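Local coordinates for conserved hypothetical protein (Streptococcus pneumoniae, PDB 2GK4) that is of unknown function but, as a DNA/pantothenate metabolism flavoprotein of the CoaB-like family, probably takes part in coenzyme A biosynthesis, at residues A[40-45]-A[222-227]; A[161-164]-A[169-172]. All blocks are in the same frame, centred on the assembly; numbering follows the deposited sequence.

Contact 1. Residues A[40-45]-A[222-227]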
loop_
_atom_site.group_PDB
_atom_site.type_symbol
_atom_site.label_atom_id
_atom_site.label_comp_id
_atom_site.label_asym_id
_atom_site.label_seq_id
_atom_site.Cartn_x
_atom_site.Cartn_y
_atom_site.Cartn_z
ATOM N N LEU A 40 17.685 -15.356 -16.177
ATOM C CA LEU A 40 17.459 -16.781 -15.874
ATOM C C LEU A 40 17.530 -17.606 -17.159
ATOM O O LEU A 40 18.178 -18.691 -17.208
ATOM C CB LEU A 40 16.077 -16.956 -15.224
ATOM C CG LEU A 40 16.027 -16.432 -13.772
ATOM C CD1 LEU A 40 14.583 -16.400 -13.247
ATOM C CD2 LEU A 40 17.003 -17.213 -12.847
ATOM N N SER A 41 16.898 -17.103 -18.212
ATOM C CA SER A 41 16.824 -17.847 -19.479
ATOM C C SER A 41 18.167 -17.884 -20.221
ATOM O O SER A 41 18.380 -18.726 -21.121
ATOM C CB SER A 41 15.714 -17.278 -20.350
ATOM O OG SER A 41 14.455 -17.479 -19.724
ATOM N N ALA A 42 19.083 -17.003 -19.829
ATOM C CA ALA A 42 20.464 -17.069 -20.300
ATOM C C ALA A 42 21.404 -17.859 -19.376
ATOM O O ALA A 42 22.603 -17.925 -19.636
ATOM C CB ALA A 42 21.016 -15.646 -20.549
ATOM N N GLY A 43 20.872 -18.440 -18.300
ATOM C CA GLY A 43 21.599 -19.402 -17.473
ATOM C C GLY A 43 22.229 -18.849 -16.193
ATOM O O GLY A 43 22.988 -19.560 -15.521
ATOM N N TYR A 44 21.935 -17.594 -15.843
ATOM C CA TYR A 44 22.446 -16.994 -14.594
ATOM C C TYR A 44 21.663 -17.428 -13.371
ATOM O O TYR A 44 20.459 -17.686 -13.454
ATOM C CB TYR A 44 22.389 -15.453 -14.663
ATOM C CG TYR A 44 23.416 -14.916 -15.617
ATOM C CD1 TYR A 44 23.080 -14.659 -16.937
ATOM C CD2 TYR A 44 24.745 -14.722 -15.209
ATOM C CE1 TYR A 44 24.020 -14.196 -17.846
ATOM C CE2 TYR A 44 25.701 -14.255 -16.109
ATOM C CZ TYR A 44 25.325 -13.992 -17.425
ATOM O OH TYR A 44 26.251 -13.549 -18.345
ATOM N N GLU A 45 22.378 -17.509 -12.250
ATOM C CA GLU A 45 21.798 -17.674 -10.935
ATOM C C GLU A 45 21.409 -16.269 -10.476
ATOM O O GLU A 45 22.230 -15.341 -10.565
ATOM C CB GLU A 45 22.834 -18.283 -9.988
ATOM C CG GLU A 45 22.347 -18.400 -8.548
ATOM C CD GLU A 45 23.389 -19.075 -7.651
ATOM O OE1 GLU A 45 23.352 -18.834 -6.411
ATOM O OE2 GLU A 45 24.253 -19.810 -8.207
ATOM N N LEU A 222 20.081 -5.524 -23.588
ATOM C CA LEU A 222 21.302 -4.742 -23.444
ATOM C C LEU A 222 21.977 -5.004 -22.091
ATOM O O LEU A 222 23.204 -5.181 -22.015
ATOM C CB LEU A 222 21.034 -3.245 -23.668
ATOM C CG LEU A 222 22.293 -2.354 -23.654
ATOM C CD1 LEU A 222 23.341 -2.844 -24.636
ATOM C CD2 LEU A 222 21.934 -0.893 -23.936
ATOM N N LEU A 223 21.201 -5.048 -21.012
ATOM C CA LEU A 223 21.782 -5.416 -19.730
ATOM C C LEU A 223 22.403 -6.790 -19.835
ATOM O O LEU A 223 23.487 -6.999 -19.310
ATOM C CB LEU A 223 20.744 -5.433 -18.612
ATOM C CG LEU A 223 20.570 -4.128 -17.859
ATOM C CD1 LEU A 223 19.265 -4.210 -17.029
ATOM C CD2 LEU A 223 21.779 -3.860 -16.958
ATOM N N LEU A 224 21.731 -7.726 -20.516
ATOM C CA LEU A 224 22.325 -9.066 -20.681
ATOM C C LEU A 224 23.692 -8.980 -21.365
ATOM O O LEU A 224 24.672 -9.587 -20.902
ATOM C CB LEU A 224 21.362 -10.039 -21.390
ATOM C CG LEU A 224 21.933 -11.452 -21.694
ATOM C CD1 LEU A 224 22.293 -12.194 -20.417
ATOM C CD2 LEU A 224 20.914 -12.286 -22.512
ATOM N N GLU A 225 23.758 -8.202 -22.442
ATOM C CA GLU A 225 24.996 -7.988 -23.180
ATOM C C GLU A 225 26.097 -7.387 -22.299
ATOM O O GLU A 225 27.252 -7.815 -22.348
ATOM C CB GLU A 225 24.714 -7.089 -24.394
ATOM C CG GLU A 225 25.919 -6.799 -25.277
ATOM C CD GLU A 225 25.646 -5.667 -26.255
ATOM O OE1 GLU A 225 24.741 -5.839 -27.090
ATOM O OE2 GLU A 225 26.335 -4.622 -26.186
ATOM N N LYS A 226 25.738 -6.393 -21.491
ATOM C CA LYS A 226 26.706 -5.713 -20.643
ATOM C C LYS A 226 27.214 -6.639 -19.555
ATOM O O LYS A 226 28.413 -6.632 -19.211
ATOM C CB LYS A 226 26.097 -4.436 -20.073
ATOM C CG LYS A 226 25.941 -3.358 -21.150
ATOM C CD LYS A 226 25.407 -2.073 -20.574
ATOM C CE LYS A 226 26.535 -1.132 -20.182
ATOM N NZ LYS A 226 27.433 -0.789 -21.338
ATOM N N ILE A 227 26.312 -7.459 -19.020
ATOM C CA ILE A 227 26.714 -8.413 -18.004
ATOM C C ILE A 227 27.581 -9.522 -18.607
ATOM O O ILE A 227 28.578 -9.926 -17.996
ATOM C CB ILE A 227 25.491 -8.986 -17.237
ATOM C CG1 ILE A 227 24.941 -7.897 -16.313
ATOM C CG2 ILE A 227 25.886 -10.208 -16.411
ATOM C CD1 ILE A 227 23.569 -8.207 -15.808
#
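Ala-42 and Leu-224 bring the two backbones nearest, with 8.2 Å between their CA atoms, where the turn after helix 30-41 passes the flank of helix 216-228. Leu-224 touches two residues of the turn. Its CD1 lies 3.7 Å from Ala-42 CB and also 3.7 Å from Tyr-44 CE1, so that one methyl meets both, a reach given by chi1 of 176°, which turns CG away from the backbone N. Its second methyl adds a longer contact, CD2 to Ala-42 CB at 3.9 Å. The turn is a Schellman motif: Gly-43, the first residue to leave helical angles, has positive phi (99°), its N is hydrogen-bonded to Leu-40 O at 2.9 Å, and the chain goes on toward strand 45-50 of the Rossmann-like sheet. Tyr-44 follows directly and directs its ring at helix 216-228. Ile-227, one turn beyond Leu-224, meets the far end of that ring with its CG2 branch, 4.0 Å from Tyr-44 CZ and 3.9 Å from Tyr-44 OH. The two side chains run past each other in opposite senses. The phenol oxygen is hydrogen-bonded to His-231 NE2, near the C-terminus. Leu-39 of helix 30-41 touches both Tyr-44 and Ile-227.

Contact 2. Residues A[161-164]-A[169-172]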
loop_
_atom_site.group_PDB
_atom_site.type_symbol
_atom_site.label_atom_id
_atom_site.label_comp_id
_atom_site.label_asym_id
_atom_site.label_seq_id
_atom_site.Cartn_x
_atom_site.Cartn_y
_atom_site.Cartn_z
ATOM N N LYS A 161 17.374 5.577 -12.576
ATOM C CA LYS A 161 16.967 6.893 -12.179
ATOM C C LYS A 161 15.733 7.245 -12.973
ATOM O O LYS A 161 15.754 7.194 -14.202
ATOM C CB LYS A 161 18.089 7.896 -12.456
ATOM C CG LYS A 161 17.743 9.345 -12.146
ATOM C CD LYS A 161 17.502 9.546 -10.652
ATOM C CE LYS A 161 18.777 9.354 -9.861
ATOM N NZ LYS A 161 18.481 9.416 -8.398
ATOM N N LEU A 162 14.666 7.597 -12.274
ATOM C CA LEU A 162 13.370 7.844 -12.917
ATOM C C LEU A 162 12.933 9.259 -12.561
ATOM O O LEU A 162 12.703 9.583 -11.375
ATOM C CB LEU A 162 12.322 6.808 -12.447
ATOM C CG LEU A 162 10.871 6.989 -12.896
ATOM C CD1 LEU A 162 10.768 6.793 -14.414
ATOM C CD2 LEU A 162 9.918 6.036 -12.153
ATOM N N LEU A 163 12.834 10.101 -13.583
ATOM C CA LEU A 163 12.362 11.467 -13.400
ATOM C C LEU A 163 11.058 11.630 -14.156
ATOM O O LEU A 163 10.619 10.704 -14.832
ATOM C CB LEU A 163 13.402 12.465 -13.892
ATOM C CG LEU A 163 14.771 12.360 -13.211
ATOM C CD1 LEU A 163 15.680 13.412 -13.820
ATOM C CD2 LEU A 163 14.709 12.536 -11.685
ATOM N N VAL A 164 10.462 12.812 -14.068
ATOM C CA VAL A 164 9.161 13.052 -14.701
ATOM C C VAL A 164 9.198 14.373 -15.486
ATOM O O VAL A 164 9.399 15.440 -14.898
ATOM C CB VAL A 164 8.003 13.087 -13.656
ATOM C CG1 VAL A 164 6.660 13.098 -14.396
ATOM C CG2 VAL A 164 8.045 11.855 -12.703
ATOM N N ASP A 169 18.986 15.571 -21.738
ATOM C CA ASP A 169 20.259 16.049 -21.227
ATOM C C ASP A 169 20.202 16.205 -19.689
ATOM O O ASP A 169 21.188 15.946 -18.995
ATOM C CB ASP A 169 20.672 17.366 -21.912
ATOM C CG ASP A 169 21.217 17.150 -23.332
ATOM O OD1 ASP A 169 21.658 16.022 -23.648
ATOM O OD2 ASP A 169 21.223 18.114 -24.134
ATOM N N HIS A 170 19.040 16.594 -19.163
ATOM C CA HIS A 170 18.895 16.760 -17.703
ATOM C C HIS A 170 18.930 15.386 -17.053
ATOM O O HIS A 170 19.584 15.189 -16.018
ATOM C CB HIS A 170 17.602 17.501 -17.346
ATOM C CG HIS A 170 17.351 17.618 -15.868
ATOM N ND1 HIS A 170 18.143 18.380 -15.038
ATOM C CD2 HIS A 170 16.391 17.076 -15.077
ATOM C CE1 HIS A 170 17.680 18.307 -13.802
ATOM N NE2 HIS A 170 16.628 17.513 -13.796
ATOM N N LEU A 171 18.274 14.434 -17.712
ATOM C CA LEU A 171 18.210 13.057 -17.256
ATOM C C LEU A 171 19.639 12.514 -17.147
ATOM O O LEU A 171 19.999 11.896 -16.149
ATOM C CB LEU A 171 17.369 12.246 -18.247
ATOM C CG LEU A 171 16.788 10.880 -17.944
ATOM C CD1 LEU A 171 16.118 10.850 -16.552
ATOM C CD2 LEU A 171 15.779 10.457 -19.055
ATOM N N VAL A 172 20.443 12.744 -18.183
ATOM C CA VAL A 172 21.855 12.345 -18.176
ATOM C C VAL A 172 22.665 13.022 -17.059
ATOM O O VAL A 172 23.419 12.355 -16.343
ATOM C CB VAL A 172 22.520 12.614 -19.556
ATOM C CG1 VAL A 172 24.054 12.424 -19.477
ATOM C CG2 VAL A 172 21.902 11.643 -20.579
#
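Leu-163, at the end of strand 156-163, and Leu-171, in the first turn of helix 168-182, make the main apolar contact. Leu-163 CD1 lies 3.8 Å from Leu-171 CD1, and Leu-171 CD1 also lies 3.9 Å from Leu-163 CG and 4.1 Å from Leu-163 CB. A single methyl of Leu-171 is thus laid alongside the branch of Leu-163, the two side chains sliding past each other in opposite directions. The torsion of Leu-171 (chi1 -164°) swings CG opposite the backbone N and carries CD1 back to the strand. Ile-174, farther along the helix, extends the apolar patch on Leu-163.

A carbon-to-ring contact adds to this. Leu-163 CD1 also reaches His-170 CD2 at 3.9 Å, the side chains crossing at about a right angle; the methyl meets the imidazole obliquely. One leucine methyl therefore touches two successive residues of the helix.

The backbone polar atoms named here have partners outside the two segments. Within 169-172 the nearest atom to Lys-161 O is Leu-171 CD1, at 4.4 Å, and this oxygen accepts a hydrogen bond from Asn-190 ND2. Backbone bonds to Asn-190 and Leu-192 hold Leu-163 beside the next strand, while Thr-167 OG1 accepts from His-170 N near the start of the helix.

This is the strand-to-helix connection of a beta-alpha-beta unit, strand 156-163, helix 168-182 and strand 186-191. Between these segments the attraction is mainly dispersion between carbon atoms, which sets little direction, while the directional hydrogen bonds run to Asn-190, Leu-192 and Thr-167 outside them.

Overall arrangement
Contacts 1 and 2 lie in different parts of one alpha-beta-alpha fold, their centres 25 Å apart and their nearest atoms about 11 Å apart, so they do not touch. Along the chain, contact 2 is nested inside the long loop closed by contact 1. Contact 1 is long-range: 176 residues separate its segments, and it pairs the turn after helix 30-41 with the last helix, 216-228. Contact 2 is local, four residues separating its segments. Strand 186-191 links them, since Leu-223 touches Leu-186 and Ile-188, while Leu-171 touches Ala-189. The second subunit reaches segment 161-164, where Val-164 packs on Ser-19 of that subunit, but does not touch contact 1.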